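Local coordinates for protein cell division GTPase FtsZ, diverged (Clostridium botulinum C, PDB 3V3T) that belongs to the tubulin/FtsZ family, as a diverged relative of the cell-division GTPase FtsZ with a TubZ-like C-terminal domain, at residues L206-D220 with K279-K291. The protein carries 1 engineered substitution. Sequence-based numbering, arbitrary orientation.
Sequences LLTMKKSNVILEFDD and KNIVVATGIEPQK
Phe218 lays one ring face over Asn280, whose CB stands 3.5 Å from the ring centroid and 17° off its normal, a CH-pi contact. Chi1 of 65° puts CG between the backbone N and carbonyl carbon, which swings the ring over Asn280; Phe218 CE2 also reaches Val282 CG2. Asn280 OD1 is taken by Thr253 N. From here strands 211-217 (beside 160-165) and 281-285 (beside 247-252) run antiparallel in the mixed sheet, both within the TubZ-like C-terminal domain, with nearly straight bonds such as Leu216 N to Val282 O. On one face Ile215 and Ile281 lie side by side, CG2 of Ile215 3.7 Å from CD1 of Ile281; Glu217 slants across Lys279 in a long salt bridge, the lysine also pairing with Asp185.

At the far end Gly286 and Ile287 both face Ser212 in a G1 beta bulge. On the other face Ser212 OG donates to Gln290 OE1 (2.7 Å), tilted 34° from the carbonyl plane, while a water links Ser212 OG, Asn213 O and Gln290 NE2, which also bonds to Ala238 O. The chemistry thus changes along this strand pair: apolar packing backs the regular pairing, and at the bulge the Ser212-Gln290 bond, the water and Ala238 O meet buried polar groups.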
# COMPACT_ATOMS: atom_id res chain seq x y z
N LEU A 206 13.39 2.69 -4.48
CA LEU A 206 12.34 1.68 -4.47
C LEU A 206 10.99 2.31 -4.07
O LEU A 206 9.95 1.95 -4.60
CB LEU A 206 12.69 0.53 -3.53
CG LEU A 206 13.83 -0.40 -3.97
CD1 LEU A 206 14.46 -1.11 -2.77
CD2 LEU A 206 13.38 -1.41 -5.03
N LEU A 207 11.03 3.25 -3.13
CA LEU A 207 9.86 3.96 -2.65
C LEU A 207 9.24 4.86 -3.71
O LEU A 207 8.02 5.06 -3.74
CB LEU A 207 10.24 4.85 -1.47
CG LEU A 207 10.03 4.32 -0.06
CD1 LEU A 207 10.57 5.35 0.94
CD2 LEU A 207 8.56 3.99 0.20
N THR A 208 10.07 5.43 -4.57
CA THR A 208 9.57 6.39 -5.54
C THR A 208 9.24 5.77 -6.90
O THR A 208 8.76 6.47 -7.80
CB THR A 208 10.53 7.62 -5.68
OG1 THR A 208 11.82 7.20 -6.14
CG2 THR A 208 10.67 8.33 -4.35
N MET A 209 9.46 4.46 -7.03
CA MET A 209 9.14 3.76 -8.27
C MET A 209 7.63 3.65 -8.43
O MET A 209 6.92 3.32 -7.48
CB MET A 209 9.76 2.37 -8.30
CG MET A 209 9.31 1.53 -9.48
SD MET A 209 9.78 2.23 -11.08
CE MET A 209 11.55 2.23 -10.98
N LYS A 210 7.14 3.93 -9.63
CA LYS A 210 5.71 3.99 -9.87
C LYS A 210 5.15 2.62 -10.24
O LYS A 210 5.90 1.69 -10.53
CB LYS A 210 5.38 4.98 -10.97
CG LYS A 210 6.06 6.33 -10.81
CD LYS A 210 5.68 6.99 -9.50
CE LYS A 210 6.29 8.37 -9.45
NZ LYS A 210 6.35 8.97 -10.82
N LYS A 211 3.82 2.53 -10.23
CA LYS A 211 3.12 1.27 -10.43
C LYS A 211 3.18 0.46 -9.16
O LYS A 211 3.30 1.00 -8.04
CB LYS A 211 3.69 0.51 -11.62
CG LYS A 211 3.40 1.22 -12.95
CD LYS A 211 4.55 1.10 -13.94
CE LYS A 211 4.50 -0.18 -14.75
NZ LYS A 211 5.74 -0.33 -15.58
N SER A 212 3.14 -0.85 -9.31
CA SER A 212 2.86 -1.71 -8.18
C SER A 212 4.09 -2.25 -7.49
O SER A 212 5.05 -2.70 -8.11
CB SER A 212 1.92 -2.84 -8.58
OG SER A 212 0.66 -2.62 -8.01
N ASN A 213 4.01 -2.22 -6.18
CA ASN A 213 5.07 -2.72 -5.35
C ASN A 213 4.58 -3.94 -4.55
O ASN A 213 3.43 -3.99 -4.11
CB ASN A 213 5.61 -1.58 -4.47
CG ASN A 213 6.28 -0.44 -5.29
OD1 ASN A 213 6.20 -0.40 -6.53
ND2 ASN A 213 6.95 0.47 -4.58
N VAL A 214 5.44 -4.95 -4.41
CA VAL A 214 5.11 -6.12 -3.60
C VAL A 214 6.31 -6.43 -2.68
O VAL A 214 7.46 -6.40 -3.11
CB VAL A 214 4.72 -7.35 -4.47
CG1 VAL A 214 4.74 -8.63 -3.66
CG2 VAL A 214 3.35 -7.15 -5.08
N ILE A 215 6.03 -6.71 -1.40
CA ILE A 215 7.08 -7.01 -0.43
C ILE A 215 6.92 -8.46 -0.00
O ILE A 215 5.83 -8.86 0.39
CB ILE A 215 6.97 -6.10 0.83
CG1 ILE A 215 6.96 -4.62 0.43
CG2 ILE A 215 8.09 -6.41 1.82
CD1 ILE A 215 6.71 -3.67 1.58
N LEU A 216 8.00 -9.24 -0.09
CA LEU A 216 7.96 -10.66 0.30
C LEU A 216 9.00 -10.99 1.35
O LEU A 216 10.14 -10.55 1.25
CB LEU A 216 8.22 -11.56 -0.90
CG LEU A 216 7.28 -11.39 -2.10
CD1 LEU A 216 7.84 -12.13 -3.32
CD2 LEU A 216 5.88 -11.89 -1.76
N GLU A 217 8.62 -11.77 2.35
CA GLU A 217 9.59 -12.38 3.23
C GLU A 217 9.53 -13.91 3.16
O GLU A 217 8.46 -14.50 3.06
CB GLU A 217 9.45 -11.84 4.66
CG GLU A 217 9.89 -10.38 4.78
CD GLU A 217 9.74 -9.81 6.17
OE1 GLU A 217 9.36 -10.55 7.09
OE2 GLU A 217 10.01 -8.60 6.36
N PHE A 218 10.70 -14.55 3.19
CA PHE A 218 10.76 -15.98 3.01
C PHE A 218 11.67 -16.68 4.00
O PHE A 218 12.55 -16.05 4.60
CB PHE A 218 11.17 -16.34 1.58
CG PHE A 218 12.56 -15.91 1.21
CD1 PHE A 218 13.62 -16.80 1.28
CD2 PHE A 218 12.80 -14.62 0.76
CE1 PHE A 218 14.91 -16.41 0.93
CE2 PHE A 218 14.08 -14.21 0.40
CZ PHE A 218 15.14 -15.12 0.48
N ASP A 219 11.44 -17.98 4.14
CA ASP A 219 12.13 -18.81 5.12
C ASP A 219 13.61 -19.01 4.79
O ASP A 219 13.95 -19.37 3.66
CB ASP A 219 11.44 -20.17 5.21
CG ASP A 219 11.99 -21.03 6.33
OD1 ASP A 219 13.05 -20.68 6.88
OD2 ASP A 219 11.35 -22.05 6.64
N ASP A 220 14.47 -18.80 5.78
CA ASP A 220 15.90 -19.01 5.62
C ASP A 220 16.20 -20.49 5.40
O ASP A 220 17.30 -20.85 4.98
CB ASP A 220 16.66 -18.51 6.86
CG ASP A 220 16.27 -19.26 8.12
OD1 ASP A 220 15.06 -19.51 8.32
OD2 ASP A 220 17.16 -19.59 8.92
N LYS A 279 16.10 -10.88 8.71
CA LYS A 279 15.09 -11.47 7.82
C LYS A 279 15.55 -11.60 6.38
O LYS A 279 16.58 -11.06 5.98
CB LYS A 279 13.79 -10.66 7.89
CG LYS A 279 13.08 -10.80 9.23
CD LYS A 279 11.75 -10.09 9.26
CE LYS A 279 11.02 -10.36 10.56
NZ LYS A 279 9.74 -9.61 10.63
N ASN A 280 14.77 -12.34 5.59
CA ASN A 280 15.02 -12.44 4.16
C ASN A 280 13.88 -11.78 3.42
O ASN A 280 12.73 -12.24 3.47
CB ASN A 280 15.16 -13.88 3.71
CG ASN A 280 16.29 -14.58 4.40
OD1 ASN A 280 17.47 -14.30 4.14
ND2 ASN A 280 15.96 -15.49 5.31
N ILE A 281 14.19 -10.68 2.75
CA ILE A 281 13.15 -9.86 2.20
C ILE A 281 13.44 -9.45 0.77
O ILE A 281 14.56 -9.08 0.42
CB ILE A 281 12.87 -8.64 3.13
CG1 ILE A 281 11.89 -7.67 2.48
CG2 ILE A 281 14.15 -7.95 3.49
CD1 ILE A 281 11.40 -6.58 3.44
N VAL A 282 12.42 -9.56 -0.07
CA VAL A 282 12.47 -9.09 -1.44
C VAL A 282 11.41 -8.01 -1.63
O VAL A 282 10.24 -8.19 -1.29
CB VAL A 282 12.16 -10.22 -2.45
CG1 VAL A 282 12.27 -9.71 -3.89
CG2 VAL A 282 13.07 -11.42 -2.21
N VAL A 283 11.83 -6.88 -2.19
CA VAL A 283 10.89 -5.84 -2.57
C VAL A 283 10.93 -5.69 -4.08
O VAL A 283 11.98 -5.39 -4.65
CB VAL A 283 11.29 -4.50 -1.94
CG1 VAL A 283 10.26 -3.42 -2.31
CG2 VAL A 283 11.39 -4.66 -0.43
N ALA A 284 9.78 -5.92 -4.72
CA ALA A 284 9.66 -5.79 -6.16
C ALA A 284 8.79 -4.59 -6.50
O ALA A 284 7.65 -4.50 -6.04
CB ALA A 284 9.08 -7.06 -6.76
N THR A 285 9.32 -3.66 -7.29
CA THR A 285 8.60 -2.42 -7.58
C THR A 285 8.43 -2.23 -9.09
O THR A 285 9.21 -2.75 -9.87
CB THR A 285 9.35 -1.19 -7.02
OG1 THR A 285 10.60 -1.04 -7.70
CG2 THR A 285 9.63 -1.37 -5.53
N GLY A 286 7.42 -1.48 -9.49
CA GLY A 286 7.19 -1.23 -10.90
C GLY A 286 6.45 -2.37 -11.59
O GLY A 286 6.48 -2.48 -12.81
N ILE A 287 5.80 -3.22 -10.81
CA ILE A 287 5.02 -4.31 -11.37
C ILE A 287 3.76 -3.76 -12.02
O ILE A 287 3.11 -2.87 -11.47
CB ILE A 287 4.60 -5.31 -10.27
CG1 ILE A 287 5.83 -6.03 -9.71
CG2 ILE A 287 3.60 -6.32 -10.79
CD1 ILE A 287 5.55 -6.82 -8.42
N GLU A 288 3.38 -4.29 -13.18
CA GLU A 288 2.11 -3.86 -13.77
C GLU A 288 1.01 -4.00 -12.72
O GLU A 288 0.91 -5.03 -12.08
CB GLU A 288 1.77 -4.67 -15.01
CG GLU A 288 1.15 -3.84 -16.11
CD GLU A 288 2.06 -2.71 -16.56
OE1 GLU A 288 3.28 -2.95 -16.69
OE2 GLU A 288 1.56 -1.58 -16.77
N PRO A 289 0.19 -2.95 -12.55
CA PRO A 289 -0.94 -2.97 -11.60
C PRO A 289 -1.88 -4.16 -11.81
O PRO A 289 -2.22 -4.49 -12.96
CB PRO A 289 -1.65 -1.64 -11.89
CG PRO A 289 -0.55 -0.76 -12.45
CD PRO A 289 0.33 -1.66 -13.24
N GLN A 290 -2.32 -4.77 -10.71
CA GLN A 290 -2.99 -6.08 -10.76
C GLN A 290 -4.45 -6.02 -11.24
O GLN A 290 -5.39 -6.37 -10.51
CB GLN A 290 -2.90 -6.76 -9.38
CG GLN A 290 -1.44 -6.92 -8.86
CD GLN A 290 -1.00 -5.78 -7.94
OE1 GLN A 290 -1.16 -4.62 -8.28
NE2 GLN A 290 -0.48 -6.12 -6.74
N LYS A 291 -4.63 -5.60 -12.49
CA LYS A 291 -5.95 -5.47 -13.10
C LYS A 291 -6.78 -6.77 -13.06
O LYS A 291 -7.95 -6.75 -12.71
CB LYS A 291 -5.81 -4.95 -14.54
CG LYS A 291 -5.66 -3.42 -14.63
CD LYS A 291 -4.57 -2.97 -15.60
CE LYS A 291 -4.41 -1.45 -15.59
NZ LYS A 291 -5.67 -0.77 -16.05
O HOH W 1 0.84 -3.92 -5.16